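Isocitrate dehydrogenase [NAD] subunit 1, mitochondrial (Saccharomyces cerevisiae, PDB 3BLX) oxidises isocitrate to 2-oxoglutarate and carbon dioxide with reduction of NAD+ in the mitochondrial citric acid cycle, and also binds the 5'-untranslated leaders of mitochondrial mRNAs. Local coordinates at residues 18-23 and 45-50. Residues are numbered along the deposited sequence; the frame is centred on the assembly and turned at random.
Sequences FTVTLI and IPIDWE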
loop_
_atom_site.group_PDB
_atom_site.type_symbol
_atom_site.label_atom_id
_atom_site.label_comp_id
_atom_site.label_asym_id
_atom_site.label_seq_id
_atom_site.Cartn_x
_atom_site.Cartn_y
_atom_site.Cartn_z
ATOM N N PHE E 18 4.687 -0.819 -30.364
ATOM C CA PHE E 18 4.817 -1.533 -29.100
ATOM C C PHE E 18 6.227 -2.034 -28.880
ATOM O O PHE E 18 6.871 -2.482 -29.809
ATOM C CB PHE E 18 3.927 -2.725 -29.114
ATOM C CG PHE E 18 2.485 -2.404 -29.235
ATOM C CD1 PHE E 18 1.732 -2.147 -28.111
ATOM C CD2 PHE E 18 1.862 -2.411 -30.473
ATOM C CE1 PHE E 18 0.382 -1.886 -28.212
ATOM C CE2 PHE E 18 0.516 -2.151 -30.578
ATOM C CZ PHE E 18 -0.223 -1.888 -29.445
ATOM N N THR E 19 6.717 -1.935 -27.648
ATOM C CA THR E 19 7.948 -2.611 -27.266
ATOM C C THR E 19 7.575 -3.909 -26.565
ATOM O O THR E 19 6.983 -3.868 -25.507
ATOM C CB THR E 19 8.782 -1.775 -26.301
ATOM O OG1 THR E 19 9.093 -0.532 -26.920
ATOM C CG2 THR E 19 10.072 -2.497 -25.961
ATOM N N VAL E 20 7.880 -5.058 -27.158
ATOM C CA VAL E 20 7.645 -6.310 -26.447
ATOM C C VAL E 20 8.914 -7.103 -26.118
ATOM O O VAL E 20 9.859 -7.164 -26.886
ATOM C CB VAL E 20 6.565 -7.195 -27.109
ATOM C CG1 VAL E 20 5.835 -6.411 -28.195
ATOM C CG2 VAL E 20 7.159 -8.480 -27.605
ATOM N N THR E 21 8.928 -7.677 -24.927
ATOM C CA THR E 21 10.029 -8.520 -24.491
ATOM C C THR E 21 10.123 -9.783 -25.351
ATOM O O THR E 21 9.101 -10.444 -25.644
ATOM C CB THR E 21 9.886 -8.880 -22.999
ATOM O OG1 THR E 21 9.894 -7.681 -22.235
ATOM C CG2 THR E 21 11.042 -9.751 -22.503
ATOM N N LEU E 22 11.340 -10.096 -25.785
ATOM C CA LEU E 22 11.578 -11.312 -26.548
ATOM C C LEU E 22 12.632 -12.126 -25.825
ATOM O O LEU E 22 13.753 -11.658 -25.609
ATOM C CB LEU E 22 12.052 -10.989 -27.966
ATOM C CG LEU E 22 12.155 -12.213 -28.868
ATOM C CD1 LEU E 22 10.859 -12.941 -28.866
ATOM C CD2 LEU E 22 12.458 -11.775 -30.233
ATOM N N ILE E 23 12.269 -13.336 -25.423
ATOM C CA ILE E 23 13.199 -14.223 -24.734
ATOM C C ILE E 23 13.305 -15.481 -25.570
ATOM O O ILE E 23 12.440 -16.359 -25.478
ATOM C CB ILE E 23 12.660 -14.612 -23.349
ATOM C CG1 ILE E 23 12.463 -13.388 -22.465
ATOM C CG2 ILE E 23 13.585 -15.575 -22.659
ATOM C CD1 ILE E 23 11.541 -13.629 -21.277
ATOM N N ILE E 45 5.191 -5.025 -39.102
ATOM C CA ILE E 45 4.348 -4.844 -37.927
ATOM C C ILE E 45 5.035 -3.868 -36.975
ATOM O O ILE E 45 6.274 -3.873 -36.860
ATOM C CB ILE E 45 4.071 -6.220 -37.238
ATOM C CG1 ILE E 45 3.223 -7.100 -38.154
ATOM C CG2 ILE E 45 3.371 -6.066 -35.903
ATOM C CD1 ILE E 45 2.895 -8.471 -37.599
ATOM N N PRO E 46 4.235 -3.009 -36.306
ATOM C CA PRO E 46 4.746 -1.952 -35.418
ATOM C C PRO E 46 5.190 -2.508 -34.062
ATOM O O PRO E 46 4.707 -2.109 -33.011
ATOM C CB PRO E 46 3.534 -1.021 -35.228
ATOM C CG PRO E 46 2.396 -1.630 -35.985
ATOM C CD PRO E 46 2.762 -3.024 -36.344
ATOM N N ILE E 47 6.123 -3.437 -34.096
ATOM C CA ILE E 47 6.627 -4.023 -32.881
ATOM C C ILE E 47 8.136 -3.941 -32.851
ATOM O O ILE E 47 8.804 -4.327 -33.803
ATOM C CB ILE E 47 6.151 -5.478 -32.742
ATOM C CG1 ILE E 47 4.654 -5.500 -32.447
ATOM C CG2 ILE E 47 6.920 -6.191 -31.649
ATOM C CD1 ILE E 47 4.100 -6.856 -32.197
ATOM N N ASP E 48 8.665 -3.390 -31.768
ATOM C CA ASP E 48 10.098 -3.379 -31.510
ATOM C C ASP E 48 10.438 -4.418 -30.440
ATOM O O ASP E 48 9.895 -4.398 -29.341
ATOM C CB ASP E 48 10.544 -1.996 -31.047
ATOM C CG ASP E 48 10.462 -0.924 -32.152
ATOM O OD1 ASP E 48 10.471 -1.277 -33.353
ATOM O OD2 ASP E 48 10.402 0.283 -31.806
ATOM N N TRP E 49 11.328 -5.341 -30.760
ATOM C CA TRP E 49 11.705 -6.358 -29.795
ATOM C C TRP E 49 12.733 -5.826 -28.822
ATOM O O TRP E 49 13.680 -5.159 -29.214
ATOM C CB TRP E 49 12.267 -7.565 -30.501
ATOM C CG TRP E 49 11.376 -8.104 -31.584
ATOM C CD1 TRP E 49 11.582 -8.022 -32.926
ATOM C CD2 TRP E 49 10.152 -8.831 -31.407
ATOM N NE1 TRP E 49 10.562 -8.637 -33.594
ATOM C CE2 TRP E 49 9.673 -9.152 -32.690
ATOM C CE3 TRP E 49 9.422 -9.248 -30.288
ATOM C CZ2 TRP E 49 8.508 -9.868 -32.890
ATOM C CZ3 TRP E 49 8.242 -9.942 -30.495
ATOM C CH2 TRP E 49 7.804 -10.251 -31.779
ATOM N N GLU E 50 12.531 -6.101 -27.541
ATOM C CA GLU E 50 13.561 -5.825 -26.555
ATOM C C GLU E 50 14.054 -7.195 -26.180
ATOM O O GLU E 50 13.521 -7.841 -25.288
ATOM C CB GLU E 50 12.990 -5.123 -25.349
ATOM C CG GLU E 50 14.019 -4.810 -24.244
ATOM C CD GLU E 50 13.457 -3.947 -23.077
ATOM O OE1 GLU E 50 13.983 -4.044 -21.951
ATOM O OE2 GLU E 50 12.494 -3.167 -23.269
#
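Five backbone hydrogen bonds join segments 18-23 and 45-50, whose strands run parallel. The first, just before strand 47-50, runs from Phe18 N to the carbonyl O of Pro46, the central residue of an inverse gamma turn. Asp48 N meets Phe18 O almost along the C=O axis (2.8 Å). Val20 N then reaches Asp48 O, and Glu50 N reaches Val20 O. The last bond, Leu22 N to Glu50 O, is the longest at 3.2 Å, its donor well above the carbonyl plane.

Apolar contacts gather around Trp49. Leu22 CD2 sits off-centre over one indole face, Ile47 CG2 near the rim of the other, while Val20 CG2 approaches Trp49 CZ3 obliquely at 3.4 Å. An alanine in place of Trp49 would probably loosen this cluster, losing the surface that Leu22, Val20 and Phe40 pack against. Helix 289-302 packs on the same face, against Phe18, Val20 and Ile47.

On the other face, with Thr19 and Asp48, the extended Glu50 chain carries OE2 past Thr19 CG2 (3.7 Å). Glu50 OE1 forms a salt bridge with Arg72 and OE2 a hydrogen bond with Asn73; Asp48 OD1 forms a salt bridge with Arg17. Helix 27-42 connects the strands and covers the Trp49 side, completing a classic parallel beta-alpha-beta unit of the isocitrate/isopropylmalate dehydrogenase fold.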